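Local coordinates for protein arabinan endo-1,5-alpha-l-arabinosidase A (Cellvibrio cellulosa, PDB 1GYH) that degrades arabinan of the plant cell wall, cleaving alpha-1,5-linked arabinofuranosyl bonds of the linear polymer to release almost exclusively arabinotriose, at residues 15-20 with 32-37; 9-14 with 264-269. All coordinates share one frame; numbering follows the deposited sequence.

Interaction 1: 15-20 with 32-37; sequences EGDTWY and SSKDRV
Ser33 OG is gripped three times: it accepts from Asp35 N at 3.2 Å, closing an ST turn, receives a weak bond from Arg36 N, and is hydrogen-bonded to Asn38 O. With OG anti to its own backbone N (chi1 173°), the hydroxyl pins the bend that ends strand 29-33. Asp35 OD1 adds an Asx turn, accepting Val37 N from above the carboxylate plane and also Asn38 N.

The bend sets Arg36 alongside Trp19. Arg36 CG stands over the five-membered ring, 3.5 Å from the centroid of the Trp19 pyrrole and 5° off its normal, a CH-pi contact. The chain then turns at chi3, leaving the guanidinium almost perpendicular to the indole; with Arg36 CZ 5.8 Å from the centroid of the Trp19 six-membered ring, any cation-pi attraction is weak at most. Ser33 O lies at the indole edge while also receiving Trp19 N at 2.9 Å, nearly along the C=O axis. Ser33 N returns a bond to Trp19 O, making an antiparallel hydrogen-bonded pair.

Lys34 starts away from 15-20, but its bend at chi2 (-72°) brings the tip back to the turn. Its NZ donates to Thr18 OG1 at 3.2 Å and reaches Asp17 OD1 in a salt bridge whose hydrogen bond is weak. A water donates to both Asp17 O and Lys34 O. Asp17 belongs to the type II' turn Glu15-Thr18.

In the sheet, strand 18-23 runs between strands 11-15 and 29-33; Trp19 packs on Trp39 of strand 38-44, and Tyr20, on the other sheet face, touches Leu100 and Asn101.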
# COMPACT_ATOMS: atom_id res chain seq x y z
N GLU A 15 17.49 -0.89 -6.25
CA GLU A 15 18.25 -0.28 -7.33
C GLU A 15 19.69 -0.73 -7.23
O GLU A 15 20.39 -0.40 -6.26
CB GLU A 15 18.20 1.25 -7.24
CG GLU A 15 18.96 1.98 -8.37
CD GLU A 15 18.96 3.49 -8.27
OE1 GLU A 15 18.78 4.07 -7.17
OE2 GLU A 15 19.14 4.14 -9.32
N GLY A 16 20.17 -1.45 -8.25
CA GLY A 16 21.50 -2.03 -8.18
C GLY A 16 21.64 -2.91 -6.95
O GLY A 16 20.85 -3.83 -6.76
N ASP A 17 22.63 -2.64 -6.10
CA ASP A 17 22.78 -3.45 -4.87
C ASP A 17 22.23 -2.79 -3.59
O ASP A 17 22.52 -3.26 -2.47
CB ASP A 17 24.23 -3.85 -4.63
CG ASP A 17 25.10 -2.67 -4.29
OD1 ASP A 17 24.59 -1.54 -4.19
OD2 ASP A 17 26.32 -2.76 -4.11
N THR A 18 21.41 -1.75 -3.77
CA THR A 18 20.78 -1.05 -2.65
C THR A 18 19.25 -1.17 -2.59
O THR A 18 18.57 -0.97 -3.58
CB THR A 18 21.21 0.44 -2.67
OG1 THR A 18 22.63 0.54 -2.81
CG2 THR A 18 20.91 1.10 -1.29
N TRP A 19 18.76 -1.53 -1.41
CA TRP A 19 17.34 -1.60 -1.09
C TRP A 19 16.82 -0.25 -0.54
O TRP A 19 17.52 0.44 0.22
CB TRP A 19 17.10 -2.69 -0.03
CG TRP A 19 17.57 -4.06 -0.41
CD1 TRP A 19 18.75 -4.67 -0.05
CD2 TRP A 19 16.84 -5.02 -1.17
NE1 TRP A 19 18.81 -5.95 -0.58
CE2 TRP A 19 17.63 -6.20 -1.24
CE3 TRP A 19 15.59 -5.02 -1.77
CZ2 TRP A 19 17.23 -7.32 -1.94
CZ3 TRP A 19 15.18 -6.15 -2.45
CH2 TRP A 19 16.00 -7.29 -2.53
N TYR A 20 15.58 0.10 -0.92
CA TYR A 20 14.96 1.36 -0.49
C TYR A 20 13.60 1.05 0.08
O TYR A 20 12.86 0.18 -0.44
CB TYR A 20 14.85 2.38 -1.62
CG TYR A 20 16.19 2.92 -2.02
CD1 TYR A 20 16.98 2.24 -2.94
CD2 TYR A 20 16.72 4.07 -1.43
CE1 TYR A 20 18.21 2.72 -3.28
CE2 TYR A 20 17.97 4.54 -1.76
CZ TYR A 20 18.72 3.87 -2.68
OH TYR A 20 19.96 4.30 -3.02
N SER A 32 17.35 3.52 3.21
CA SER A 32 18.20 2.66 2.36
C SER A 32 18.95 1.60 3.15
O SER A 32 19.23 1.74 4.33
CB SER A 32 19.19 3.46 1.51
OG SER A 32 20.17 4.09 2.31
N SER A 33 19.32 0.52 2.48
CA SER A 33 19.95 -0.59 3.17
C SER A 33 20.69 -1.52 2.20
O SER A 33 20.23 -1.73 1.07
CB SER A 33 18.90 -1.37 3.97
OG SER A 33 19.45 -2.54 4.53
N LYS A 34 21.79 -2.10 2.66
CA LYS A 34 22.51 -3.09 1.86
C LYS A 34 21.99 -4.53 2.09
O LYS A 34 22.21 -5.37 1.24
CB LYS A 34 24.04 -2.98 2.13
CG LYS A 34 24.62 -1.58 1.71
CD LYS A 34 24.71 -1.35 0.18
CE LYS A 34 25.20 0.05 -0.17
NZ LYS A 34 25.52 0.16 -1.59
N ASP A 35 21.30 -4.79 3.19
CA ASP A 35 20.92 -6.16 3.60
C ASP A 35 19.46 -6.38 4.00
O ASP A 35 19.11 -7.47 4.40
CB ASP A 35 21.82 -6.63 4.76
CG ASP A 35 21.76 -5.69 5.99
OD1 ASP A 35 20.75 -4.94 6.15
OD2 ASP A 35 22.69 -5.64 6.82
N ARG A 36 18.61 -5.36 3.87
CA ARG A 36 17.17 -5.42 4.20
C ARG A 36 16.83 -5.46 5.70
O ARG A 36 15.65 -5.59 6.06
CB ARG A 36 16.45 -6.63 3.53
CG ARG A 36 16.31 -6.59 2.04
CD ARG A 36 15.24 -7.63 1.55
NE ARG A 36 15.68 -9.02 1.58
CZ ARG A 36 15.39 -9.95 2.50
NH1 ARG A 36 14.67 -9.69 3.59
NH2 ARG A 36 15.86 -11.18 2.33
N VAL A 37 17.84 -5.34 6.54
CA VAL A 37 17.72 -5.44 8.00
C VAL A 37 18.20 -4.14 8.70
O VAL A 37 17.52 -3.63 9.59
CB VAL A 37 18.58 -6.62 8.56
CG1 VAL A 37 18.66 -6.62 10.11
CG2 VAL A 37 18.06 -7.95 8.04
O HOH W 1 24.02 -4.71 -1.11

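Interaction 2: 9-14 with 264-269; sequences DPVMTR and SAYTWD
Tyr266 leaves strand 257-268 pointing at the facing strand, with CG anti to its carbonyl carbon (chi1 -56°). Its CB lies over one face of the Trp268 indole, offset toward the rim. Farther out, Tyr266 CE2 packs against Met12 CB at 4.3 Å, while Tyr266 CE1 comes within 3.3 Å of Met12 O. At the tip the phenol OH accepts a nearly straight bond from Met12 N, 3.0 Å long with 171° at the hydrogen, and presses on Val11 CB at 3.3 Å.

The two strands run roughly parallel, 22° between their directions with their axes 7.3 Å apart, and side chains do the joining. Each is an outermost strand of its own sheet, and the sheets are blades of the five-bladed beta-propeller, the first and the last along the chain. Strand 11-15 is preceded by Asp9, very probably the catalytic proton acceptor. Pro10, next to it, packs on His277, whose ND1 is hydrogen-bonded to Asp9 N, and lies near His262, a likely calcium ligand.

Ser264 makes the second polar link: OG, in the crowded position between backbone N and carbonyl carbon, donates to Pro10 O at 2.9 Å from above the carbonyl plane. Met12 supplies an apolar one. Its chain bends at chi3 and crosses Trp268 at about a right angle, bringing Met12 CE to 3.7 Å from Trp268 CH2, with the sulfur oblique to the ring in a Met-aromatic contact. Arg14 NH1 and Asp269 OD2 carry opposite charges but stay beyond salt-bridge range.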
# COMPACT_ATOMS: atom_id res chain seq x y z
N ASP A 9 2.63 1.59 6.55
CA ASP A 9 2.21 1.43 5.16
C ASP A 9 3.43 1.24 4.22
O ASP A 9 3.49 1.88 3.19
CB ASP A 9 1.30 2.61 4.68
CG ASP A 9 0.25 3.02 5.73
OD1 ASP A 9 -0.43 2.10 6.30
OD2 ASP A 9 0.06 4.22 6.05
N PRO A 10 4.35 0.33 4.54
CA PRO A 10 5.63 0.23 3.82
C PRO A 10 5.57 -0.41 2.44
O PRO A 10 4.76 -1.30 2.18
CB PRO A 10 6.48 -0.62 4.75
CG PRO A 10 5.50 -1.57 5.32
CD PRO A 10 4.25 -0.68 5.61
N VAL A 11 6.43 0.12 1.58
CA VAL A 11 6.75 -0.48 0.29
C VAL A 11 8.28 -0.44 0.07
O VAL A 11 9.02 0.30 0.75
CB VAL A 11 6.03 0.22 -0.87
CG1 VAL A 11 4.50 0.01 -0.79
CG2 VAL A 11 6.43 1.72 -0.95
N MET A 12 8.76 -1.26 -0.87
CA MET A 12 10.21 -1.44 -1.08
C MET A 12 10.53 -1.67 -2.55
O MET A 12 9.67 -2.14 -3.32
CB MET A 12 10.77 -2.64 -0.29
CG MET A 12 10.82 -2.50 1.23
SD MET A 12 11.39 -3.97 2.15
CE MET A 12 12.93 -4.26 1.45
N THR A 13 11.76 -1.36 -2.91
CA THR A 13 12.35 -1.66 -4.21
C THR A 13 13.87 -1.77 -4.13
O THR A 13 14.48 -1.34 -3.17
CB THR A 13 11.87 -0.64 -5.26
OG1 THR A 13 11.85 -1.27 -6.54
CG2 THR A 13 12.76 0.61 -5.39
N ARG A 14 14.49 -2.31 -5.16
CA ARG A 14 15.94 -2.42 -5.21
C ARG A 14 16.45 -1.70 -6.44
O ARG A 14 15.92 -1.89 -7.55
CB ARG A 14 16.38 -3.90 -5.25
CG ARG A 14 17.89 -4.11 -5.24
CD ARG A 14 18.46 -5.56 -5.08
NE ARG A 14 19.71 -5.57 -4.28
CZ ARG A 14 20.50 -6.65 -4.05
NH1 ARG A 14 20.21 -7.83 -4.56
NH2 ARG A 14 21.58 -6.54 -3.29
N SER A 264 2.66 -4.80 1.37
CA SER A 264 3.09 -4.98 0.00
C SER A 264 3.67 -6.44 -0.06
O SER A 264 3.69 -7.16 0.95
CB SER A 264 4.12 -3.92 -0.42
OG SER A 264 5.17 -3.71 0.57
N ALA A 265 4.13 -6.84 -1.25
CA ALA A 265 4.60 -8.22 -1.51
C ALA A 265 5.44 -8.20 -2.79
O ALA A 265 5.13 -7.45 -3.73
CB ALA A 265 3.45 -9.18 -1.63
N TYR A 266 6.53 -8.97 -2.78
CA TYR A 266 7.51 -8.91 -3.83
C TYR A 266 8.16 -10.27 -4.07
O TYR A 266 8.22 -11.12 -3.16
CB TYR A 266 8.63 -7.92 -3.49
CG TYR A 266 8.08 -6.52 -3.18
CD1 TYR A 266 7.83 -5.63 -4.21
CD2 TYR A 266 7.82 -6.13 -1.88
CE1 TYR A 266 7.34 -4.34 -3.94
CE2 TYR A 266 7.33 -4.84 -1.59
CZ TYR A 266 7.10 -3.95 -2.63
OH TYR A 266 6.63 -2.68 -2.38
N THR A 267 8.60 -10.43 -5.31
CA THR A 267 9.45 -11.52 -5.72
C THR A 267 10.83 -10.94 -6.02
O THR A 267 10.99 -10.15 -6.94
CB THR A 267 8.82 -12.22 -6.94
OG1 THR A 267 7.56 -12.82 -6.59
CG2 THR A 267 9.72 -13.42 -7.41
N TRP A 268 11.82 -11.35 -5.23
CA TRP A 268 13.22 -10.96 -5.38
C TRP A 268 14.10 -12.23 -5.52
O TRP A 268 14.11 -13.07 -4.62
CB TRP A 268 13.69 -10.22 -4.13
CG TRP A 268 12.95 -8.88 -3.86
CD1 TRP A 268 12.65 -7.90 -4.75
CD2 TRP A 268 12.48 -8.40 -2.58
NE1 TRP A 268 12.01 -6.85 -4.12
CE2 TRP A 268 11.90 -7.14 -2.79
CE3 TRP A 268 12.52 -8.92 -1.28
CZ2 TRP A 268 11.35 -6.39 -1.75
CZ3 TRP A 268 11.96 -8.17 -0.25
CH2 TRP A 268 11.38 -6.93 -0.50
N ASP A 269 14.81 -12.34 -6.65
CA ASP A 269 15.78 -13.44 -6.84
C ASP A 269 15.16 -14.81 -6.54
O ASP A 269 15.77 -15.63 -5.84
CB ASP A 269 17.01 -13.24 -5.96
CG ASP A 269 17.62 -11.88 -6.12
OD1 ASP A 269 17.80 -11.38 -7.25
OD2 ASP A 269 17.94 -11.21 -5.13

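How the interactions relate
From the N terminus the chain first lays down 9-14, the first segment of interaction 2, and turns at once into 15-20. Interaction 1 then closes a short loop, pairing 15-20 with 32-37 inside the first blade. Some 250 residues after 9-14, once the chain has gone through the other blades, 264-269 returns to it, so interaction 1 is nested inside the much longer loop of interaction 2. One ties neighbouring strands of a sheet; the other joins first blade to last. They meet directly: Tyr20 N probably bonds Thr13 O, and Trp19 packs edge-to-face with Trp268, while Arg36 touches both Met12 and Trp268.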